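Local atomic coordinates of xylulose kinase (PDB entry 3I8B), a protein that probably phosphorylates D-xylulose to D-xylulose 5-phosphate at the expense of ATP, as a member of the FGGY family of carbohydrate kinases. Residues I123-G126 and K127-V131; M219-E222 and A223-A227; V147-A151 and E152-E156. All coordinates share one frame; numbering follows the deposited sequence.

All three interactions are local contacts along helices of the FGGY N-terminal region. In chain order they run interaction 1, interaction 3, interaction 2. Interaction 1 lies in helix 122-134. Interaction 3 spans the end of the next helix, 143-153, and the start of helix 155-158. Interaction 2 closes helix 214-225. Interactions 2 and 3 are neighbours, with centres about 9 Å apart. They touch where Val220 and Ala224 pack on Ala148 and Ala151. Interaction 1 is centred about 21 Å from interaction 2 and 23 Å from interaction 3, though its nearest atoms come within about 4 Å of interaction 2. Helix 99-110 packs against all three, so they belong to one helical part of the N-terminal region.

Interaction 1: residues I123-G126 and K127-V131; sequences IARG and KQRWV
Arg125 and Arg129 run alongside each other, one turn apart, in helix 122-134 of the FGGY N-terminal region. The contact is a local i to i+4 pairing of two arginines on a regular helix. Arg129 runs extended from CG to NE, and its guanidinium lays one face over the Arg125 side chain. Arg125 CD sits 3.5 Å from Arg129 NH2. Arg125 bends at its third torsion (chi3 69°), and its guanidinium meets Arg129 NH1 at the edge, in plane. The two planes are 59° apart, so they do not stack. Backbone bonds join the same turn: Arg129 N donates to Arg125 O at 3.0 Å, and Trp130 N to Gly126 O at 3.0 Å. Arg129 also forms a salt bridge with Glu118 and bonds the carbonyls of Leu109, Ala112 and Pro113. Arg125 bonds the carbonyls of Gly110 and Pro119. A leucine in place of Arg129 would probably leave Glu118 without its charged mate and uncover the aliphatic part of Arg125. Arg125 NE and Arg129 NH1 are 3.6 Å apart, and this closeness of like charges is probably eased by Glu118 and the carbonyl oxygens that both guanidinium groups bond.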
ATOM      1  N   ILE A 123      16.781  19.877   1.872  1.00 17.06           N
ATOM      2  CA  ILE A 123      15.871  18.789   2.230  1.00 19.34           C
ATOM      3  C   ILE A 123      14.537  18.896   1.469  1.00 18.35           C
ATOM      4  O   ILE A 123      14.086  17.929   0.852  1.00 15.88           O
ATOM      5  CB  ILE A 123      15.620  18.714   3.754  1.00 14.69           C
ATOM      6  CG1 ILE A 123      16.949  18.713   4.525  1.00 22.05           C
ATOM      7  CG2 ILE A 123      14.788  17.483   4.108  1.00 20.66           C
ATOM      8  CD1 ILE A 123      17.769  17.444   4.372  1.00 16.98           C
ATOM      9  N   ALA A 124      13.917  20.071   1.511  1.00 18.26           N
ATOM     10  CA  ALA A 124      12.679  20.300   0.776  1.00 19.36           C
ATOM     11  C   ALA A 124      12.920  20.031  -0.697  1.00 20.38           C
ATOM     12  O   ALA A 124      12.050  19.518  -1.404  1.00 16.73           O
ATOM     13  CB  ALA A 124      12.193  21.735   0.976  1.00 21.93           C
ATOM     14  N   ARG A 125      14.112  20.398  -1.160  1.00 18.50           N
ATOM     15  CA  ARG A 125      14.465  20.272  -2.564  1.00 18.77           C
ATOM     16  C   ARG A 125      14.664  18.803  -2.951  1.00 16.75           C
ATOM     17  O   ARG A 125      14.252  18.372  -4.026  1.00 17.13           O
ATOM     18  CB  ARG A 125      15.711  21.107  -2.878  1.00 18.10           C
ATOM     19  CG  ARG A 125      16.142  21.062  -4.329  1.00 16.70           C
ATOM     20  CD  ARG A 125      17.157  22.142  -4.650  1.00 20.88           C
ATOM     21  NE  ARG A 125      18.454  21.927  -4.010  1.00 18.71           N
ATOM     22  CZ  ARG A 125      18.995  22.762  -3.127  1.00 20.34           C
ATOM     23  NH1 ARG A 125      18.338  23.856  -2.775  1.00 23.17           N
ATOM     24  NH2 ARG A 125      20.188  22.504  -2.592  1.00 16.04           N
ATOM     25  N   GLY A 126      15.286  18.038  -2.060  1.00 17.74           N
ATOM     26  CA  GLY A 126      15.497  16.627  -2.299  1.00 15.27           C
ATOM     27  C   GLY A 126      14.165  15.902  -2.322  1.00 15.65           C
ATOM     28  O   GLY A 126      13.933  15.069  -3.186  1.00 13.19           O
ATOM     29  N   LYS A 127      13.290  16.225  -1.374  1.00 14.65           N
ATOM     30  CA  LYS A 127      11.965  15.620  -1.351  1.00 17.93           C
ATOM     31  C   LYS A 127      11.248  15.876  -2.668  1.00 15.56           C
ATOM     32  O   LYS A 127      10.700  14.960  -3.259  1.00 15.45           O
ATOM     33  CB  LYS A 127      11.127  16.129  -0.173  1.00 16.09           C
ATOM     34  CG  LYS A 127      11.597  15.630   1.183  1.00 18.51           C
ATOM     35  CD  LYS A 127      10.684  16.138   2.302  1.00 21.37           C
ATOM     36  CE  LYS A 127      11.122  15.588   3.654  1.00 24.71           C
ATOM     37  NZ  LYS A 127      10.776  16.521   4.766  1.00 34.14           N
ATOM     38  N   GLN A 128      11.276  17.118  -3.138  1.00 14.85           N
ATOM     39  CA  GLN A 128      10.594  17.485  -4.372  1.00 14.69           C
ATOM     40  C   GLN A 128      11.157  16.757  -5.589  1.00 17.20           C
ATOM     41  O   GLN A 128      10.409  16.370  -6.496  1.00 15.34           O
ATOM     42  CB  GLN A 128      10.677  18.999  -4.581  1.00 18.94           C
ATOM     43  CG  GLN A 128      10.379  19.451  -5.996  1.00 20.55           C
ATOM     44  CD  GLN A 128      10.301  20.959  -6.106  1.00 23.62           C
ATOM     45  OE1 GLN A 128       9.696  21.623  -5.257  1.00 27.02           O
ATOM     46  NE2 GLN A 128      10.919  21.513  -7.144  1.00 24.29           N
ATOM     47  N   ARG A 129      12.475  16.582  -5.618  1.00 14.87           N
ATOM     48  CA  ARG A 129      13.124  15.892  -6.734  1.00 14.05           C
ATOM     49  C   ARG A 129      12.777  14.396  -6.768  1.00 12.98           C
ATOM     50  O   ARG A 129      12.673  13.795  -7.850  1.00 16.60           O
ATOM     51  CB  ARG A 129      14.640  16.100  -6.685  1.00 16.64           C
ATOM     52  CG  ARG A 129      15.092  17.472  -7.210  1.00 16.60           C
ATOM     53  CD  ARG A 129      16.556  17.772  -6.816  1.00 18.41           C
ATOM     54  NE  ARG A 129      17.010  19.046  -7.375  1.00 17.24           N
ATOM     55  CZ  ARG A 129      18.151  19.648  -7.053  1.00 20.71           C
ATOM     56  NH1 ARG A 129      18.975  19.095  -6.172  1.00 13.90           N
ATOM     57  NH2 ARG A 129      18.469  20.806  -7.622  1.00 21.14           N
ATOM     58  N   TRP A 130      12.607  13.798  -5.593  1.00 10.33           N
ATOM     59  CA  TRP A 130      12.171  12.402  -5.509  1.00 11.38           C
ATOM     60  C   TRP A 130      10.742  12.245  -6.014  1.00 12.14           C
ATOM     61  O   TRP A 130      10.443  11.349  -6.815  1.00 12.68           O
ATOM     62  CB  TRP A 130      12.297  11.855  -4.075  1.00  9.46           C
ATOM     63  CG  TRP A 130      13.676  11.386  -3.761  1.00 11.01           C
ATOM     64  CD1 TRP A 130      14.616  12.023  -2.978  1.00 12.51           C
ATOM     65  CD2 TRP A 130      14.296  10.184  -4.236  1.00  8.30           C
ATOM     66  NE1 TRP A 130      15.775  11.279  -2.943  1.00 12.47           N
ATOM     67  CE2 TRP A 130      15.606  10.152  -3.710  1.00 11.43           C
ATOM     68  CE3 TRP A 130      13.866   9.128  -5.048  1.00  9.58           C
ATOM     69  CZ2 TRP A 130      16.490   9.106  -3.973  1.00 10.49           C
ATOM     70  CZ3 TRP A 130      14.752   8.089  -5.317  1.00 10.89           C
ATOM     71  CH2 TRP A 130      16.048   8.088  -4.781  1.00 12.51           C
ATOM     72  N   VAL A 131       9.857  13.110  -5.541  1.00 11.70           N
ATOM     73  CA  VAL A 131       8.466  13.077  -5.976  1.00 12.88           C
ATOM     74  C   VAL A 131       8.349  13.189  -7.512  1.00 14.99           C
ATOM     75  O   VAL A 131       7.655  12.385  -8.154  1.00 12.34           O
ATOM     76  CB  VAL A 131       7.637  14.153  -5.236  1.00 13.35           C
ATOM     77  CG1 VAL A 131       6.225  14.305  -5.833  1.00 12.65           C
ATOM     78  CG2 VAL A 131       7.556  13.797  -3.764  1.00 14.58           C
TER

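Interaction 2: residues M219-E222 and A223-A227; sequences MVLE and AAEGA
Glu222 reaches along the end of helix 214-225 to Ala227, the first residue of the next helix. Its CB lies beside the amide N of Ala223. CG is anti to the backbone N (chi1 -173°), which sends the chain past the turn, and it comes 4.0 Å from Ala227 N. CD then passes Ala227 CB at 3.9 Å. At the tip, OE1 meets Ala227 CB at 3.3 Å, a packing contact with a methyl group. The backbone oxygen of Glu222 takes two bonds. Gly226 N donates to Glu222 O at 3.0 Å. Glu225 N donates to Glu222 O at 3.3 Å from above the carbonyl plane, on the same face as Gly226 N. The side chains of Leu221 and Glu225 share one direction, and Glu225 OE2 lies 3.9 Å from Leu221 CD2. The helix is kinked at Ala223 and Ala224. A water stands between Met219 O and Ala223 N: it donates to Met219 O at 2.8 Å and accepts a weak bond from Ala223 N. Gly226 has positive phi (90°), where any side chain would collide with the carbonyl oxygen of Glu225. This is a glycine-terminated helix end, and Gly226 also serves as the N-cap position of helix 227-236.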
HETATM    1  N   MSE A 219      23.180   4.670  -7.386  1.00 10.36           N
HETATM    2  CA  MSE A 219      23.437   5.697  -6.384  1.00 12.46           C
HETATM    3  C   MSE A 219      23.644   5.094  -5.002  1.00 12.56           C
HETATM    4  O   MSE A 219      24.478   5.575  -4.229  1.00 11.44           O
HETATM    5  CB  MSE A 219      22.300   6.716  -6.365  1.00 14.09           C
HETATM    6  CG  MSE A 219      22.211   7.550  -5.097  1.00 19.24           C
HETATM    7 SE   MSE A 219      20.685   8.797  -5.189  1.00 28.74          SE
HETATM    8  CE  MSE A 219      21.237   9.886  -6.724  1.00 20.45           C
ATOM      9  N   VAL A 220      22.888   4.042  -4.685  1.00 11.56           N
ATOM     10  CA  VAL A 220      23.016   3.413  -3.365  1.00 10.40           C
ATOM     11  C   VAL A 220      24.066   2.303  -3.311  1.00 10.91           C
ATOM     12  O   VAL A 220      24.554   1.966  -2.232  1.00 10.05           O
ATOM     13  CB  VAL A 220      21.656   2.910  -2.812  1.00 10.90           C
ATOM     14  CG1 VAL A 220      20.607   4.010  -2.938  1.00 12.29           C
ATOM     15  CG2 VAL A 220      21.202   1.624  -3.527  1.00  9.49           C
ATOM     16  N   LEU A 221      24.407   1.739  -4.470  1.00 11.26           N
ATOM     17  CA  LEU A 221      25.442   0.709  -4.560  1.00 12.13           C
ATOM     18  C   LEU A 221      26.849   1.308  -4.443  1.00 14.09           C
ATOM     19  O   LEU A 221      27.816   0.610  -4.125  1.00 12.57           O
ATOM     20  CB  LEU A 221      25.328  -0.056  -5.883  1.00  9.90           C
ATOM     21  CG  LEU A 221      24.086  -0.944  -6.034  1.00 10.60           C
ATOM     22  CD1 LEU A 221      24.043  -1.651  -7.391  1.00 10.71           C
ATOM     23  CD2 LEU A 221      23.970  -1.963  -4.874  1.00  8.92           C
ATOM     24  N   GLU A 222      26.948   2.600  -4.721  1.00 12.05           N
ATOM     25  CA  GLU A 222      28.236   3.291  -4.750  1.00 14.98           C
ATOM     26  C   GLU A 222      29.007   3.110  -3.453  1.00 16.63           C
ATOM     27  O   GLU A 222      30.231   2.952  -3.476  1.00 14.44           O
ATOM     28  CB  GLU A 222      28.013   4.781  -5.037  1.00 13.37           C
ATOM     29  CG  GLU A 222      29.258   5.622  -5.261  1.00 20.86           C
ATOM     30  CD  GLU A 222      28.938   6.860  -6.090  1.00 27.33           C
ATOM     31  OE1 GLU A 222      28.592   6.717  -7.289  1.00 34.82           O
ATOM     32  OE2 GLU A 222      29.001   7.968  -5.541  1.00 29.47           O
ATOM     33  N   ALA A 223      28.283   3.114  -2.333  1.00 13.26           N
ATOM     34  CA  ALA A 223      28.886   2.975  -1.014  1.00 19.59           C
ATOM     35  C   ALA A 223      29.705   1.704  -0.884  1.00 19.43           C
ATOM     36  O   ALA A 223      30.739   1.695  -0.214  1.00 18.62           O
ATOM     37  CB  ALA A 223      27.818   3.014   0.075  1.00 20.89           C
ATOM     38  N   ALA A 224      29.240   0.625  -1.507  1.00 14.35           N
ATOM     39  CA  ALA A 224      29.946  -0.646  -1.403  1.00 16.68           C
ATOM     40  C   ALA A 224      30.950  -0.881  -2.539  1.00 17.87           C
ATOM     41  O   ALA A 224      31.942  -1.581  -2.349  1.00 19.68           O
ATOM     42  CB  ALA A 224      28.946  -1.826  -1.297  1.00 15.98           C
ATOM     43  N   GLU A 225      30.714  -0.277  -3.702  1.00 13.71           N
ATOM     44  CA  GLU A 225      31.397  -0.726  -4.921  1.00 14.57           C
ATOM     45  C   GLU A 225      32.268   0.309  -5.655  1.00 13.97           C
ATOM     46  O   GLU A 225      33.081  -0.062  -6.496  1.00 12.09           O
ATOM     47  CB  GLU A 225      30.376  -1.312  -5.918  1.00 15.92           C
ATOM     48  CG  GLU A 225      29.454  -2.396  -5.329  1.00 16.98           C
ATOM     49  CD  GLU A 225      28.537  -3.057  -6.373  1.00 17.61           C
ATOM     50  OE1 GLU A 225      28.962  -3.261  -7.526  1.00 17.02           O
ATOM     51  OE2 GLU A 225      27.391  -3.396  -6.033  1.00 18.65           O
ATOM     52  N   GLY A 226      32.097   1.593  -5.366  1.00 16.61           N
ATOM     53  CA  GLY A 226      32.713   2.619  -6.201  1.00 16.41           C
ATOM     54  C   GLY A 226      31.752   2.990  -7.320  1.00 16.64           C
ATOM     55  O   GLY A 226      30.890   2.182  -7.677  1.00 13.65           O
ATOM     56  N   ALA A 227      31.893   4.194  -7.874  1.00 13.80           N
ATOM     57  CA  ALA A 227      30.914   4.733  -8.822  1.00 15.14           C
ATOM     58  C   ALA A 227      30.721   3.923 -10.104  1.00 13.34           C
ATOM     59  O   ALA A 227      29.590   3.554 -10.429  1.00 12.51           O
ATOM     60  CB  ALA A 227      31.232   6.196  -9.164  1.00 17.62           C
TER
HETATM   61  O   HOH W   1      26.038   4.964  -1.937  1.00 11.52           O

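Interaction 3: residues V147-A151 and E152-E156; sequences VAWVA and ENEPE
Trp149 O is gripped twice by Asn153. The backbone N of Asn153 donates to it at 2.8 Å, and Asn153 ND2 donates to the same oxygen at 3.0 Å. The side-chain bond is fairly straight, 155° at the hydrogen, and the oxygen lies near the amide plane. Asn153 CG is anti to its own carbonyl carbon (chi1 -67°), which turns the amide back over the preceding turn. There it covers one face of the Trp149 indole, with ring and amide planes 27° apart. ND2 sits over the five-membered ring. CB stands above the six-membered ring as a CH-pi contact, 3.8 Å from Asn153 CB to the ring centroid. These residues end helix 143-153. Glu154 leaves helical geometry and is at the N-cap position of the short helix 155-158. Glu154 N still donates to Val150 O at 2.8 Å. Its carboxylate comes to the ring edge, with Glu154 OE2 3.7 Å from Trp149 CH2. Glu154 OE1 forms a salt bridge with Arg88, whose side chain also touches Trp149. Gln101 of helix 99-110 packs against both Trp149 and Asn153.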
ATOM      1  N   VAL A 147      17.823  -1.706  -0.146  1.00  9.35           N
ATOM      2  CA  VAL A 147      19.004  -2.028  -0.934  1.00  9.93           C
ATOM      3  C   VAL A 147      20.166  -1.158  -0.482  1.00  9.45           C
ATOM      4  O   VAL A 147      21.270  -1.648  -0.301  1.00 10.83           O
ATOM      5  CB  VAL A 147      18.763  -1.840  -2.439  1.00  9.85           C
ATOM      6  CG1 VAL A 147      20.053  -2.141  -3.229  1.00  6.42           C
ATOM      7  CG2 VAL A 147      17.600  -2.731  -2.904  1.00 10.28           C
ATOM      8  N   ALA A 148      19.895   0.130  -0.293  1.00 10.58           N
ATOM      9  CA  ALA A 148      20.858   1.057   0.305  1.00 11.91           C
ATOM     10  C   ALA A 148      21.424   0.551   1.631  1.00 11.06           C
ATOM     11  O   ALA A 148      22.632   0.598   1.863  1.00 13.11           O
ATOM     12  CB  ALA A 148      20.218   2.412   0.509  1.00 10.01           C
ATOM     13  N   TRP A 149      20.544   0.075   2.501  1.00 10.47           N
ATOM     14  CA  TRP A 149      20.946  -0.386   3.813  1.00 10.93           C
ATOM     15  C   TRP A 149      21.879  -1.587   3.683  1.00 11.53           C
ATOM     16  O   TRP A 149      22.876  -1.708   4.409  1.00 11.93           O
ATOM     17  CB  TRP A 149      19.717  -0.748   4.658  1.00 10.69           C
ATOM     18  CG  TRP A 149      20.093  -1.266   6.015  1.00 12.17           C
ATOM     19  CD1 TRP A 149      20.141  -0.554   7.179  1.00 11.16           C
ATOM     20  CD2 TRP A 149      20.505  -2.600   6.341  1.00 15.66           C
ATOM     21  NE1 TRP A 149      20.548  -1.363   8.211  1.00 13.79           N
ATOM     22  CE2 TRP A 149      20.771  -2.627   7.724  1.00 15.87           C
ATOM     23  CE3 TRP A 149      20.649  -3.783   5.598  1.00 12.15           C
ATOM     24  CZ2 TRP A 149      21.190  -3.785   8.381  1.00 15.54           C
ATOM     25  CZ3 TRP A 149      21.070  -4.928   6.244  1.00 12.86           C
ATOM     26  CH2 TRP A 149      21.335  -4.921   7.626  1.00 17.71           C
ATOM     27  N   VAL A 150      21.549  -2.479   2.755  1.00 10.06           N
ATOM     28  CA  VAL A 150      22.356  -3.667   2.529  1.00 11.93           C
ATOM     29  C   VAL A 150      23.733  -3.282   1.988  1.00 13.67           C
ATOM     30  O   VAL A 150      24.742  -3.892   2.351  1.00 10.64           O
ATOM     31  CB  VAL A 150      21.670  -4.660   1.558  1.00 12.43           C
ATOM     32  CG1 VAL A 150      22.600  -5.828   1.263  1.00  9.14           C
ATOM     33  CG2 VAL A 150      20.353  -5.159   2.153  1.00 12.44           C
ATOM     34  N   ALA A 151      23.778  -2.276   1.117  1.00 12.94           N
ATOM     35  CA  ALA A 151      25.070  -1.825   0.594  1.00 10.95           C
ATOM     36  C   ALA A 151      25.914  -1.251   1.724  1.00 12.81           C
ATOM     37  O   ALA A 151      27.129  -1.443   1.769  1.00 12.00           O
ATOM     38  CB  ALA A 151      24.889  -0.793  -0.507  1.00 11.77           C
ATOM     39  N   GLU A 152      25.269  -0.557   2.643  1.00 12.24           N
ATOM     40  CA  GLU A 152      25.999   0.095   3.729  1.00 13.98           C
ATOM     41  C   GLU A 152      26.437  -0.900   4.807  1.00 16.27           C
ATOM     42  O   GLU A 152      27.548  -0.813   5.327  1.00 15.60           O
ATOM     43  CB  GLU A 152      25.168   1.232   4.334  1.00 17.93           C
ATOM     44  CG  GLU A 152      25.826   1.960   5.505  1.00 20.84           C
ATOM     45  CD  GLU A 152      27.123   2.669   5.129  1.00 24.86           C
ATOM     46  OE1 GLU A 152      27.947   2.930   6.041  1.00 28.51           O
ATOM     47  OE2 GLU A 152      27.326   2.956   3.928  1.00 26.57           O
ATOM     48  N   ASN A 153      25.576  -1.864   5.122  1.00 14.18           N
ATOM     49  CA  ASN A 153      25.824  -2.743   6.251  1.00 15.04           C
ATOM     50  C   ASN A 153      26.329  -4.127   5.912  1.00 13.96           C
ATOM     51  O   ASN A 153      26.941  -4.778   6.759  1.00 12.80           O
ATOM     52  CB  ASN A 153      24.563  -2.843   7.109  1.00 16.74           C
ATOM     53  CG  ASN A 153      24.228  -1.530   7.782  1.00 18.17           C
ATOM     54  OD1 ASN A 153      24.787  -1.200   8.822  1.00 20.69           O
ATOM     55  ND2 ASN A 153      23.318  -0.769   7.186  1.00 17.88           N
ATOM     56  N   GLU A 154      26.045  -4.581   4.688  1.00 13.52           N
ATOM     57  CA  GLU A 154      26.404  -5.928   4.244  1.00 12.58           C
ATOM     58  C   GLU A 154      26.951  -5.914   2.814  1.00 12.81           C
ATOM     59  O   GLU A 154      26.335  -6.479   1.898  1.00 12.68           O
ATOM     60  CB  GLU A 154      25.183  -6.866   4.313  1.00 12.63           C
ATOM     61  CG  GLU A 154      24.438  -6.876   5.634  1.00 12.00           C
ATOM     62  CD  GLU A 154      23.358  -7.964   5.699  1.00 13.77           C
ATOM     63  OE1 GLU A 154      22.995  -8.527   4.642  1.00 13.83           O
ATOM     64  OE2 GLU A 154      22.855  -8.243   6.812  1.00 13.55           O
ATOM     65  N   PRO A 155      28.108  -5.262   2.614  1.00 15.12           N
ATOM     66  CA  PRO A 155      28.697  -5.124   1.275  1.00 16.20           C
ATOM     67  C   PRO A 155      28.888  -6.446   0.516  1.00 19.07           C
ATOM     68  O   PRO A 155      28.664  -6.455  -0.700  1.00 17.86           O
ATOM     69  CB  PRO A 155      30.057  -4.464   1.542  1.00 19.51           C
ATOM     70  CG  PRO A 155      29.914  -3.785   2.878  1.00 20.07           C
ATOM     71  CD  PRO A 155      28.875  -4.541   3.655  1.00 14.41           C
ATOM     72  N   GLU A 156      29.303  -7.518   1.195  1.00 17.90           N
ATOM     73  CA  GLU A 156      29.488  -8.815   0.530  1.00 20.54           C
ATOM     74  C   GLU A 156      28.190  -9.327  -0.088  1.00 16.92           C
ATOM     75  O   GLU A 156      28.205  -9.959  -1.148  1.00 15.62           O
ATOM     76  CB  GLU A 156      30.038  -9.873   1.494  1.00 22.19           C
ATOM     77  CG  GLU A 156      31.432  -9.575   2.015  1.00 28.36           C
ATOM     78  CD  GLU A 156      31.493  -8.266   2.788  1.00 34.86           C
ATOM     79  OE1 GLU A 156      30.612  -8.028   3.663  1.00 29.99           O
ATOM     80  OE2 GLU A 156      32.427  -7.476   2.514  1.00 37.91           O
TER